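Local coordinates for protein telomere length regulator taz1 (Schizosaccharomyces pombe, PDB 4ZMI) that binds double-stranded telomeric DNA and regulates telomere length and function, the chain here being its all-helical domain, at residues M28-F33 and T105-L110; V143-L148 and S198-T203. All coordinates share one frame; numbering follows the deposited sequence.

Contact 1. Residues M28-F33 and T105-L110; sequences MVSAIF and TGLIDL
A small, buried apolar contact joins Val29 near the C-terminal end of helix 5-35 to Leu107 of helix 95-107, inside the all-helical domain of Taz1, which belongs to the telomere repeat binding factor family by sequence. The two side chains reach toward each other and meet tip to tip. One methyl group of the leucine does the touching: Leu107 CD1 lies 3.6 Å from Val29 CG1 and 3.7 Å from Val29 CB, so it rests on one branch of the valine and on the carbon that carries it. With CG1 turned anti to the backbone N (chi1 170°), Val29 offers that branch to the leucine. Ser30 adds a looser touch, its OG standing 4.1 Å from the same CD1. No hydrogen bond crosses the contact, and only 129 Å² is buried in all. The backbones stay well apart: Val29 CA and Leu107 CA, the closest such pair, are 8.0 Å from each other, and the side chains bridge the distance. Other helices complete the surroundings. Val29 also packs on Phe46 and Leu50 of helix 43-50 and on Leu58 of helix 52-68, while farther along the same two segments Phe33 and Leu110 both lean on helix 214-229, and Leu110 also reaches Leu120 of helix 118-130.

Contact 2. Residues V143-L148 and S198-T203; sequences VLFEEL and STIGNT
Glu146 leaves its helix with CG anti to the backbone N (chi1 -158°) and then bends at chi2 (-98°), which lays CG against Thr199 and carries the carboxylate on toward Thr203; Phe145, also extended from its backbone N, swings its ring out to Ile200. The motif is a pair of packed helices, 137-154 and 192-203, within the all-helical domain. Their short segments run in roughly the same direction, crossing at -35° with axes 10.2 Å apart. Two patches of different character result. In the buried one, the methyl group Ile200 CD1 comes up to the edge of the Phe145 ring, near its plane, at 4.1 Å from Phe145 CZ. Phe166 of helix 163-168 touches both of these side chains, and Val124 and Leu125 of helix 118-130 pack on the phenylalanine as well. The more open patch belongs to Glu146, whose aliphatic part does the packing: its CG lies 3.4 Å from Thr199 CG2. Thr199 keeps its hydroxyl for its own helix, where OG1 is hydrogen-bonded to Phe195 O. A cobalt ion sits about 4 Å from the glutamate side chain. At the carboxylate end, Glu146 OE2 stands 3.6 Å from Thr203 OG1, a hydroxyl that gives a weak hydrogen bond back to Thr199 O, 3.2 Å away.

Both contacts are buried and join helices of one domain, yet their chemistry differs. Contact 1 is essentially hydrocarbon, centred on a single pair of aliphatic side chains; contact 2 sets an aromatic-aliphatic patch beside a partly exposed glutamate and threonine, with a cobalt ion close to the acid. They hold different helices and follow one another along the chain, contact 1 closing before contact 2 opens. Their centres lie 23 Å apart and their nearest atoms about 7 Å, so they do not touch. Helices 118-130 and 214-229 connect them: Leu110 packs against both, and so do Leu144 and Leu148 of the segment 143-148.

Contact 1. Residues M28-F33 and T105-L110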
loop_
_atom_site.group_PDB
_atom_site.type_symbol
_atom_site.label_atom_id
_atom_site.label_comp_id
_atom_site.label_asym_id
_atom_site.label_seq_id
_atom_site.Cartn_x
_atom_site.Cartn_y
_atom_site.Cartn_z
ATOM N N MET A 28 -16.664 7.447 -2.904
ATOM C CA MET A 28 -16.947 7.742 -4.303
ATOM C C MET A 28 -16.364 6.674 -5.205
ATOM O O MET A 28 -17.096 5.996 -5.920
ATOM C CB MET A 28 -16.379 9.099 -4.703
ATOM C CG MET A 28 -16.032 9.187 -6.181
ATOM S SD MET A 28 -15.592 10.845 -6.700
ATOM C CE MET A 28 -14.245 11.222 -5.583
ATOM N N VAL A 29 -15.043 6.520 -5.155
ATOM C CA VAL A 29 -14.350 5.575 -6.018
ATOM C C VAL A 29 -14.909 4.175 -5.834
ATOM O O VAL A 29 -15.071 3.443 -6.804
ATOM C CB VAL A 29 -12.820 5.587 -5.761
ATOM C CG1 VAL A 29 -12.137 4.435 -6.481
ATOM C CG2 VAL A 29 -12.231 6.890 -6.219
ATOM N N SER A 30 -15.222 3.808 -4.592
ATOM C CA SER A 30 -15.753 2.474 -4.300
ATOM C C SER A 30 -17.180 2.297 -4.800
ATOM O O SER A 30 -17.557 1.205 -5.224
ATOM C CB SER A 30 -15.718 2.170 -2.802
ATOM O OG SER A 30 -14.423 1.801 -2.381
ATOM N N ALA A 31 -17.975 3.362 -4.723
ATOM C CA ALA A 31 -19.346 3.306 -5.211
ATOM C C ALA A 31 -19.323 3.162 -6.719
ATOM O O ALA A 31 -20.017 2.322 -7.274
ATOM C CB ALA A 31 -20.111 4.545 -4.810
ATOM N N ILE A 32 -18.507 3.984 -7.373
ATOM C CA ILE A 32 -18.365 3.926 -8.821
ATOM C C ILE A 32 -17.836 2.558 -9.271
ATOM O O ILE A 32 -18.252 2.041 -10.310
ATOM C CB ILE A 32 -17.498 5.093 -9.367
ATOM C CG1 ILE A 32 -18.199 6.437 -9.130
ATOM C CG2 ILE A 32 -17.211 4.923 -10.850
ATOM C CD1 ILE A 32 -17.581 7.613 -9.876
ATOM N N PHE A 33 -16.953 1.943 -8.486
ATOM C CA PHE A 33 -16.541 0.576 -8.818
ATOM C C PHE A 33 -17.669 -0.457 -8.659
ATOM O O PHE A 33 -17.627 -1.531 -9.264
ATOM C CB PHE A 33 -15.308 0.112 -8.026
ATOM C CG PHE A 33 -14.908 -1.301 -8.337
ATOM C CD1 PHE A 33 -14.250 -1.594 -9.518
ATOM C CD2 PHE A 33 -15.238 -2.344 -7.481
ATOM C CE1 PHE A 33 -13.896 -2.900 -9.833
ATOM C CE2 PHE A 33 -14.894 -3.662 -7.786
ATOM C CZ PHE A 33 -14.216 -3.937 -8.962
ATOM N N THR A 105 -4.617 6.215 -0.291
ATOM C CA THR A 105 -3.384 6.103 -1.054
ATOM C C THR A 105 -3.299 4.731 -1.722
ATOM O O THR A 105 -2.764 4.605 -2.817
ATOM C CB THR A 105 -2.139 6.408 -0.203
ATOM O OG1 THR A 105 -2.066 5.507 0.908
ATOM C CG2 THR A 105 -2.213 7.839 0.318
ATOM N N GLY A 106 -3.840 3.710 -1.066
ATOM C CA GLY A 106 -3.961 2.402 -1.681
ATOM C C GLY A 106 -4.909 2.380 -2.883
ATOM O O GLY A 106 -4.492 2.007 -3.977
ATOM N N LEU A 107 -6.163 2.802 -2.673
ATOM C CA LEU A 107 -7.235 2.745 -3.685
ATOM C C LEU A 107 -6.862 3.400 -5.009
ATOM O O LEU A 107 -7.036 2.807 -6.055
ATOM C CB LEU A 107 -8.482 3.450 -3.168
ATOM C CG LEU A 107 -9.844 2.786 -2.982
ATOM C CD1 LEU A 107 -10.928 3.885 -3.083
ATOM C CD2 LEU A 107 -10.099 1.648 -3.951
ATOM N N ILE A 108 -6.355 4.628 -4.967
ATOM C CA ILE A 108 -6.058 5.365 -6.199
ATOM C C ILE A 108 -4.850 4.806 -6.941
ATOM O O ILE A 108 -4.617 5.153 -8.103
ATOM C CB ILE A 108 -5.778 6.869 -5.943
ATOM C CG1 ILE A 108 -4.446 7.076 -5.224
ATOM C CG2 ILE A 108 -6.889 7.520 -5.147
ATOM C CD1 ILE A 108 -4.127 8.525 -4.999
ATOM N N ASP A 109 -4.056 3.991 -6.247
ATOM C CA ASP A 109 -2.890 3.348 -6.841
ATOM C C ASP A 109 -3.367 2.251 -7.795
ATOM O O ASP A 109 -2.602 1.778 -8.634
ATOM C CB ASP A 109 -1.965 2.773 -5.749
ATOM C CG ASP A 109 -0.596 2.357 -6.280
ATOM O OD1 ASP A 109 -0.086 3.005 -7.212
ATOM O OD2 ASP A 109 -0.021 1.377 -5.753
ATOM N N LEU A 110 -4.640 1.881 -7.683
ATOM C CA LEU A 110 -5.272 0.961 -8.633
ATOM C C LEU A 110 -5.386 1.590 -10.005
ATOM O O LEU A 110 -5.698 0.909 -10.982
ATOM C CB LEU A 110 -6.671 0.591 -8.162
ATOM C CG LEU A 110 -6.692 -0.231 -6.885
ATOM C CD1 LEU A 110 -8.091 -0.244 -6.299
ATOM C CD2 LEU A 110 -6.161 -1.645 -7.160
#

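Contact 2. Residues V143-L148 and S198-T203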
loop_
_atom_site.group_PDB
_atom_site.type_symbol
_atom_site.label_atom_id
_atom_site.label_comp_id
_atom_site.label_asym_id
_atom_site.label_seq_id
_atom_site.Cartn_x
_atom_site.Cartn_y
_atom_site.Cartn_z
ATOM N N VAL A 143 -0.975 -13.170 -0.098
ATOM C CA VAL A 143 -1.624 -13.503 -1.359
ATOM C C VAL A 143 -1.664 -12.273 -2.257
ATOM O O VAL A 143 -1.282 -12.327 -3.431
ATOM C CB VAL A 143 -3.017 -14.128 -1.135
ATOM C CG1 VAL A 143 -3.725 -14.345 -2.454
ATOM C CG2 VAL A 143 -2.864 -15.457 -0.389
ATOM N N LEU A 144 -2.075 -11.150 -1.685
ATOM C CA LEU A 144 -2.074 -9.901 -2.417
ATOM C C LEU A 144 -0.652 -9.561 -2.880
ATOM O O LEU A 144 -0.453 -9.015 -3.958
ATOM C CB LEU A 144 -2.659 -8.809 -1.545
ATOM C CG LEU A 144 -3.024 -7.539 -2.301
ATOM C CD1 LEU A 144 -4.110 -7.815 -3.307
ATOM C CD2 LEU A 144 -3.460 -6.440 -1.333
ATOM N N PHE A 145 0.342 -9.926 -2.084
ATOM C CA PHE A 145 1.730 -9.661 -2.468
ATOM C C PHE A 145 2.120 -10.444 -3.714
ATOM O O PHE A 145 2.756 -9.905 -4.617
ATOM C CB PHE A 145 2.720 -9.927 -1.324
ATOM C CG PHE A 145 4.136 -9.539 -1.658
ATOM C CD1 PHE A 145 4.591 -8.243 -1.430
ATOM C CD2 PHE A 145 5.004 -10.449 -2.233
ATOM C CE1 PHE A 145 5.886 -7.881 -1.751
ATOM C CE2 PHE A 145 6.294 -10.089 -2.568
ATOM C CZ PHE A 145 6.740 -8.809 -2.323
ATOM N N GLU A 146 1.729 -11.714 -3.778
ATOM C CA GLU A 146 2.035 -12.512 -4.970
ATOM C C GLU A 146 1.358 -11.978 -6.213
ATOM O O GLU A 146 1.945 -12.000 -7.283
ATOM C CB GLU A 146 1.692 -13.986 -4.784
ATOM C CG GLU A 146 2.454 -14.909 -5.717
ATOM C CD GLU A 146 1.661 -15.314 -6.940
ATOM O OE1 GLU A 146 0.469 -14.937 -7.040
ATOM O OE2 GLU A 146 2.233 -16.019 -7.801
ATOM N N GLU A 147 0.138 -11.476 -6.069
ATOM C CA GLU A 147 -0.550 -10.829 -7.182
ATOM C C GLU A 147 0.168 -9.577 -7.708
ATOM O O GLU A 147 0.321 -9.410 -8.926
ATOM C CB GLU A 147 -1.988 -10.479 -6.808
ATOM C CG GLU A 147 -2.774 -9.932 -7.984
ATOM C CD GLU A 147 -3.089 -11.002 -9.036
ATOM O OE1 GLU A 147 -3.161 -12.190 -8.664
ATOM O OE2 GLU A 147 -3.268 -10.654 -10.228
ATOM N N LEU A 148 0.607 -8.702 -6.796
ATOM C CA LEU A 148 1.356 -7.521 -7.198
ATOM C C LEU A 148 2.604 -7.975 -7.931
ATOM O O LEU A 148 3.029 -7.351 -8.890
ATOM C CB LEU A 148 1.747 -6.666 -5.983
ATOM C CG LEU A 148 0.543 -6.159 -5.200
ATOM C CD1 LEU A 148 0.990 -5.469 -3.912
ATOM C CD2 LEU A 148 -0.229 -5.203 -6.103
ATOM N N SER A 198 11.797 -15.720 -2.806
ATOM C CA SER A 198 11.425 -16.915 -3.547
ATOM C C SER A 198 10.293 -16.628 -4.512
ATOM O O SER A 198 10.383 -16.958 -5.694
ATOM C CB SER A 198 10.984 -18.029 -2.600
ATOM O OG SER A 198 12.097 -18.757 -2.126
ATOM N N THR A 199 9.220 -16.036 -3.993
ATOM C CA THR A 199 8.031 -15.808 -4.785
ATOM C C THR A 199 8.434 -14.991 -5.990
ATOM O O THR A 199 8.040 -15.281 -7.117
ATOM C CB THR A 199 6.987 -14.982 -4.003
ATOM O OG1 THR A 199 6.550 -15.694 -2.836
ATOM C CG2 THR A 199 5.791 -14.637 -4.897
ATOM N N ILE A 200 9.256 -13.977 -5.740
ATOM C CA ILE A 200 9.632 -13.024 -6.771
ATOM C C ILE A 200 10.496 -13.722 -7.815
ATOM O O ILE A 200 10.339 -13.499 -9.009
ATOM C CB ILE A 200 10.358 -11.800 -6.180
ATOM C CG1 ILE A 200 9.367 -10.885 -5.444
ATOM C CG2 ILE A 200 11.053 -11.008 -7.269
ATOM C CD1 ILE A 200 10.028 -10.002 -4.387
ATOM N N GLY A 201 11.396 -14.582 -7.360
ATOM C CA GLY A 201 12.235 -15.341 -8.275
ATOM C C GLY A 201 11.456 -16.274 -9.188
ATOM O O GLY A 201 11.709 -16.350 -10.391
ATOM N N ASN A 202 10.486 -16.976 -8.617
ATOM C CA ASN A 202 9.717 -17.952 -9.377
ATOM C C ASN A 202 8.731 -17.309 -10.344
ATOM O O ASN A 202 8.550 -17.777 -11.464
ATOM C CB ASN A 202 9.000 -18.914 -8.427
ATOM C CG ASN A 202 9.969 -19.682 -7.539
ATOM O OD1 ASN A 202 11.125 -19.901 -7.915
ATOM N ND2 ASN A 202 9.506 -20.089 -6.356
ATOM N N THR A 203 8.107 -16.222 -9.916
ATOM C CA THR A 203 7.128 -15.529 -10.745
ATOM C C THR A 203 7.735 -14.915 -12.021
ATOM O O THR A 203 7.091 -14.886 -13.075
ATOM C CB THR A 203 6.370 -14.469 -9.914
ATOM O OG1 THR A 203 5.487 -15.127 -8.996
ATOM C CG2 THR A 203 5.564 -13.536 -10.812
#